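Local atomic coordinates of aldo-keto reductase family 1, member B4 (Aldose reductase) (Schistosoma japonicum, PDB entry 4HBK), a protein that probably reduces aldehydes, including the open-chain form of aldose sugars, to alcohols using NADPH, as an enzyme of the aldo-keto reductase family. Residues D77-Y80 with V81-N84; P290-T294 with F295-E299. All coordinates share one frame; numbering follows the deposited sequence.

Interaction 1 (D77-Y80 with V81-N84); sequences DCAY and VYRN
A79 and N84 meet through one water that bridges them: its oxygen accepts from A79 N at 3.0 Å and gives a hydrogen to N84 OD1 at 2.9 Å. The residues between them form a short 3-10 turn in the loop that follows strand 75-77 of the (beta/alpha)8 barrel and leads into helix 85-98, with N84 at the N-cap position. Two backbone bonds of the 3-10 kind close the turn, Y82 N to A79 O at 3.3 Å and R83 N to Y80 O at 3.0 Å. Both are moderately bent. R83 then takes a left-handed backbone conformation.

The turn positions the Y82 ring, predicted to carry the proton-donating hydroxyl. CG of Y82 stands opposite its own carbonyl carbon (chi1 -60°), which carries the ring back alongside A79; CE2 approaches A79 CB to 3.3 Å, a snug and oblique meeting. V81 CG1 sits above one ring face, offset toward the rim, while the water lies at the ring's edge, in its plane. V81 CG1 can reach this spot because it is placed between its backbone N and carbonyl carbon (chi1 69°).

The predicted active site gathers around this loop. K111, predicted to lower the pKa of the tyrosine, forms a salt bridge with D77 and a hydrogen bond with C78 O, and A79 and V81 both pack on H144, the predicted substrate-binding residue. In this model Y82 OH is hydrogen-bonded to K291 NZ. V81 CG1 also touches A79 CB, at 4.1 Å.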
loop_
_atom_site.group_PDB
_atom_site.type_symbol
_atom_site.label_atom_id
_atom_site.label_comp_id
_atom_site.label_asym_id
_atom_site.label_seq_id
_atom_site.Cartn_x
_atom_site.Cartn_y
_atom_site.Cartn_z
ATOM N N ASP A 77 -3.666 0.772 6.298
ATOM C CA ASP A 77 -2.381 0.852 5.608
ATOM C C ASP A 77 -1.605 2.091 6.038
ATOM O O ASP A 77 -2.040 3.211 5.795
ATOM C CB ASP A 77 -2.586 0.837 4.093
ATOM C CG ASP A 77 -1.280 0.889 3.318
ATOM O OD1 ASP A 77 -0.741 -0.180 2.965
ATOM O OD2 ASP A 77 -0.789 2.000 3.042
ATOM N N CYS A 78 -0.458 1.888 6.679
ATOM C CA CYS A 78 0.268 2.999 7.297
ATOM C C CYS A 78 1.667 3.145 6.708
ATOM O O CYS A 78 2.097 2.339 5.890
ATOM C CB CYS A 78 0.369 2.800 8.820
ATOM S SG CYS A 78 -1.187 2.328 9.652
ATOM N N ALA A 79 2.382 4.178 7.126
ATOM C CA ALA A 79 3.769 4.316 6.716
ATOM C C ALA A 79 4.517 5.255 7.645
ATOM O O ALA A 79 3.982 6.266 8.100
ATOM C CB ALA A 79 3.880 4.767 5.249
ATOM N N TYR A 80 5.759 4.893 7.936
ATOM C CA TYR A 80 6.600 5.685 8.809
ATOM C C TYR A 80 6.710 7.094 8.270
ATOM O O TYR A 80 6.705 8.062 9.024
ATOM C CB TYR A 80 7.990 5.053 8.881
ATOM C CG TYR A 80 8.952 5.787 9.781
ATOM C CD1 TYR A 80 9.178 5.356 11.082
ATOM C CD2 TYR A 80 9.648 6.903 9.329
ATOM C CE1 TYR A 80 10.070 6.019 11.910
ATOM C CE2 TYR A 80 10.537 7.577 10.153
ATOM C CZ TYR A 80 10.744 7.131 11.441
ATOM O OH TYR A 80 11.634 7.792 12.264
ATOM N N VAL A 81 6.811 7.207 6.951
ATOM C CA VAL A 81 7.136 8.487 6.320
ATOM C C VAL A 81 6.022 9.538 6.426
ATOM O O VAL A 81 6.275 10.724 6.229
ATOM C CB VAL A 81 7.513 8.308 4.830
ATOM C CG1 VAL A 81 6.294 7.904 4.018
ATOM C CG2 VAL A 81 8.106 9.589 4.276
ATOM N N TYR A 82 4.797 9.118 6.727
ATOM C CA TYR A 82 3.696 10.080 6.860
ATOM C C TYR A 82 3.747 10.758 8.223
ATOM O O TYR A 82 3.008 11.705 8.482
ATOM C CB TYR A 82 2.346 9.391 6.670
ATOM C CG TYR A 82 2.198 8.746 5.318
ATOM C CD1 TYR A 82 2.528 9.444 4.159
ATOM C CD2 TYR A 82 1.748 7.448 5.192
ATOM C CE1 TYR A 82 2.401 8.867 2.916
ATOM C CE2 TYR A 82 1.616 6.856 3.947
ATOM C CZ TYR A 82 1.948 7.571 2.815
ATOM O OH TYR A 82 1.821 7.000 1.569
ATOM N N ARG A 83 4.604 10.242 9.101
ATOM C CA ARG A 83 4.857 10.855 10.401
ATOM C C ARG A 83 3.600 11.009 11.260
ATOM O O ARG A 83 3.458 11.997 11.979
ATOM C CB ARG A 83 5.521 12.219 10.202
ATOM C CG ARG A 83 6.907 12.113 9.595
ATOM C CD ARG A 83 7.881 13.048 10.286
ATOM N NE ARG A 83 8.175 14.209 9.455
ATOM C CZ ARG A 83 9.403 14.618 9.153
ATOM N NH1 ARG A 83 10.459 13.963 9.623
ATOM N NH2 ARG A 83 9.576 15.687 8.387
ATOM N N ASN A 84 2.694 10.038 11.190
ATOM C CA ASN A 84 1.468 10.094 11.980
ATOM C C ASN A 84 1.089 8.754 12.584
ATOM O O ASN A 84 -0.064 8.543 12.950
ATOM C CB ASN A 84 0.303 10.615 11.131
ATOM C CG ASN A 84 0.063 9.771 9.900
ATOM O OD1 ASN A 84 0.641 8.693 9.760
ATOM N ND2 ASN A 84 -0.796 10.250 9.003
HETATM O O HOH W 1 0.603 6.378 8.073
#

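Interaction 2 (P290-T294 with F295-E299); sequences PKSVT and FKRIE
T294 O accepts the N-H of I298 at 2.9 Å in a nearly straight bond (171°) of the i to i+4 kind that closes the first turn of helix 295-302. R297 N also approaches T294 O, at 3.0 Å, but so bent that this bond is weak. T294 occupies the N-cap position, and just ahead of it S292 OG accepts from T294 N at 3.1 Å, making an ST turn. In relatives of this family the corresponding lysine-serine loop and the start of this helix hold the 2'-phosphate of NADPH; the same role is probable here.

The tight part lies around S292. Its hydroxyl, set opposite its own backbone N (chi1 -174°), fits against R297 CB, with OG only 3.3 Å from that carbon. S292 CB meets I298 CG1 at 3.8 Å. I298 reaches this spot with CG1 turned away from its own carbonyl carbon (chi1 -62°), and its methyl end CD1 lies 3.7 Å from S292 O.

The other side is loose and faces solvent. T294 and R297 run side by side, pointing the same way, and meet through T294 CB and R297 CG at 3.8 Å; beyond that the arginine bends away. F295 and K296 are also exposed, though the F295 ring makes a cation-pi contact with K67.

Inward, the buried I298 side chain rests on A64 and I71 of helix 60-71, while V293 leans on E60 at the start of that helix. The loop itself leaves strand 287-288, so the contact joins the last barrel strand to the helix packed beside 60-71.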
loop_
_atom_site.group_PDB
_atom_site.type_symbol
_atom_site.label_atom_id
_atom_site.label_comp_id
_atom_site.label_asym_id
_atom_site.label_seq_id
_atom_site.Cartn_x
_atom_site.Cartn_y
_atom_site.Cartn_z
ATOM N N PRO A 290 -7.829 2.879 -0.598
ATOM C CA PRO A 290 -8.186 4.268 -0.904
ATOM C C PRO A 290 -7.937 5.167 0.304
ATOM O O PRO A 290 -8.375 4.833 1.408
ATOM C CB PRO A 290 -9.687 4.188 -1.201
ATOM C CG PRO A 290 -10.151 2.985 -0.466
ATOM C CD PRO A 290 -9.011 2.002 -0.596
ATOM N N LYS A 291 -7.236 6.276 0.088
ATOM C CA LYS A 291 -6.942 7.247 1.142
ATOM C C LYS A 291 -8.107 8.220 1.335
ATOM O O LYS A 291 -8.637 8.769 0.373
ATOM C CB LYS A 291 -5.696 8.055 0.772
ATOM C CG LYS A 291 -4.472 7.214 0.473
ATOM C CD LYS A 291 -3.285 8.065 -0.002
ATOM C CE LYS A 291 -2.034 7.208 -0.240
ATOM N NZ LYS A 291 -1.099 7.253 0.911
ATOM N N SER A 292 -8.501 8.446 2.578
ATOM C CA SER A 292 -9.471 9.493 2.855
ATOM C C SER A 292 -9.497 9.874 4.326
ATOM O O SER A 292 -9.237 9.050 5.198
ATOM C CB SER A 292 -10.865 9.083 2.394
ATOM O OG SER A 292 -11.763 10.166 2.551
ATOM N N VAL A 293 -9.786 11.141 4.590
ATOM C CA VAL A 293 -10.053 11.580 5.947
ATOM C C VAL A 293 -11.451 12.185 6.024
ATOM O O VAL A 293 -11.861 12.655 7.078
ATOM C CB VAL A 293 -9.009 12.594 6.461
ATOM C CG1 VAL A 293 -7.654 11.903 6.693
ATOM C CG2 VAL A 293 -8.892 13.791 5.497
ATOM N N THR A 294 -12.179 12.159 4.907
ATOM C CA THR A 294 -13.568 12.632 4.873
ATOM C C THR A 294 -14.536 11.489 5.192
ATOM O O THR A 294 -14.599 10.508 4.452
ATOM C CB THR A 294 -13.933 13.194 3.494
ATOM O OG1 THR A 294 -12.919 14.106 3.057
ATOM C CG2 THR A 294 -15.262 13.926 3.553
ATOM N N PHE A 295 -15.291 11.624 6.283
ATOM C CA PHE A 295 -16.225 10.579 6.728
ATOM C C PHE A 295 -17.101 10.003 5.608
ATOM O O PHE A 295 -17.184 8.788 5.444
ATOM C CB PHE A 295 -17.127 11.086 7.862
ATOM C CG PHE A 295 -16.386 11.444 9.131
ATOM C CD1 PHE A 295 -15.047 11.118 9.294
ATOM C CD2 PHE A 295 -17.041 12.101 10.164
ATOM C CE1 PHE A 295 -14.372 11.450 10.461
ATOM C CE2 PHE A 295 -16.376 12.428 11.333
ATOM C CZ PHE A 295 -15.043 12.102 11.486
ATOM N N LYS A 296 -17.768 10.869 4.846
ATOM C CA LYS A 296 -18.670 10.399 3.793
ATOM C C LYS A 296 -17.947 9.577 2.725
ATOM O O LYS A 296 -18.514 8.634 2.186
ATOM C CB LYS A 296 -19.403 11.564 3.137
ATOM C CG LYS A 296 -20.257 12.382 4.106
ATOM C CD LYS A 296 -21.700 11.895 4.154
ATOM C CE LYS A 296 -22.682 13.057 3.940
ATOM N NZ LYS A 296 -24.107 12.596 3.868
ATOM N N ARG A 297 -16.706 9.944 2.416
ATOM C CA ARG A 297 -15.921 9.216 1.419
ATOM C C ARG A 297 -15.460 7.882 1.984
ATOM O O ARG A 297 -15.515 6.857 1.309
ATOM C CB ARG A 297 -14.708 10.022 0.962
ATOM C CG ARG A 297 -15.051 11.360 0.338
ATOM C CD ARG A 297 -16.418 11.320 -0.320
ATOM N NE ARG A 297 -16.345 11.462 -1.770
ATOM C CZ ARG A 297 -16.016 12.590 -2.394
ATOM N NH1 ARG A 297 -15.713 13.678 -1.689
ATOM N NH2 ARG A 297 -15.980 12.627 -3.724
ATOM N N ILE A 298 -15.006 7.894 3.229
ATOM C CA ILE A 298 -14.610 6.656 3.873
ATOM C C ILE A 298 -15.759 5.665 3.802
ATOM O O ILE A 298 -15.555 4.502 3.469
ATOM C CB ILE A 298 -14.184 6.879 5.320
ATOM C CG1 ILE A 298 -12.957 7.797 5.344
ATOM C CG2 ILE A 298 -13.870 5.550 5.979
ATOM C CD1 ILE A 298 -12.592 8.332 6.709
ATOM N N GLU A 299 -16.971 6.132 4.080
ATOM C CA GLU A 299 -18.134 5.250 4.063
ATOM C C GLU A 299 -18.466 4.779 2.650
ATOM O O GLU A 299 -18.648 3.590 2.413
ATOM C CB GLU A 299 -19.354 5.928 4.690
ATOM C CG GLU A 299 -20.617 5.096 4.574
ATOM C CD GLU A 299 -21.655 5.436 5.633
ATOM O OE1 GLU A 299 -22.357 4.507 6.088
ATOM O OE2 GLU A 299 -21.767 6.622 6.010
#

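Overall arrangement
Interactions 1 and 2 both lie in loops that run from a barrel strand into a helix, 75-77 into 85-98 and 287-288 into 295-302, with centres about 17 Å apart. Interaction 1 is the deeper, beside the predicted catalytic residues, and mixes a 3-10 turn, a bridging water and an aromatic ring packed against small side chains. Interaction 2 lies further out: an ST turn and a regular alpha-helical bond start a helix whose one side is buried and whose other is solvent-facing. The bond from K291 to Y82 joins the two loops, linking the loop that probably helps hold the cofactor's phosphate to the predicted proton donor in this model.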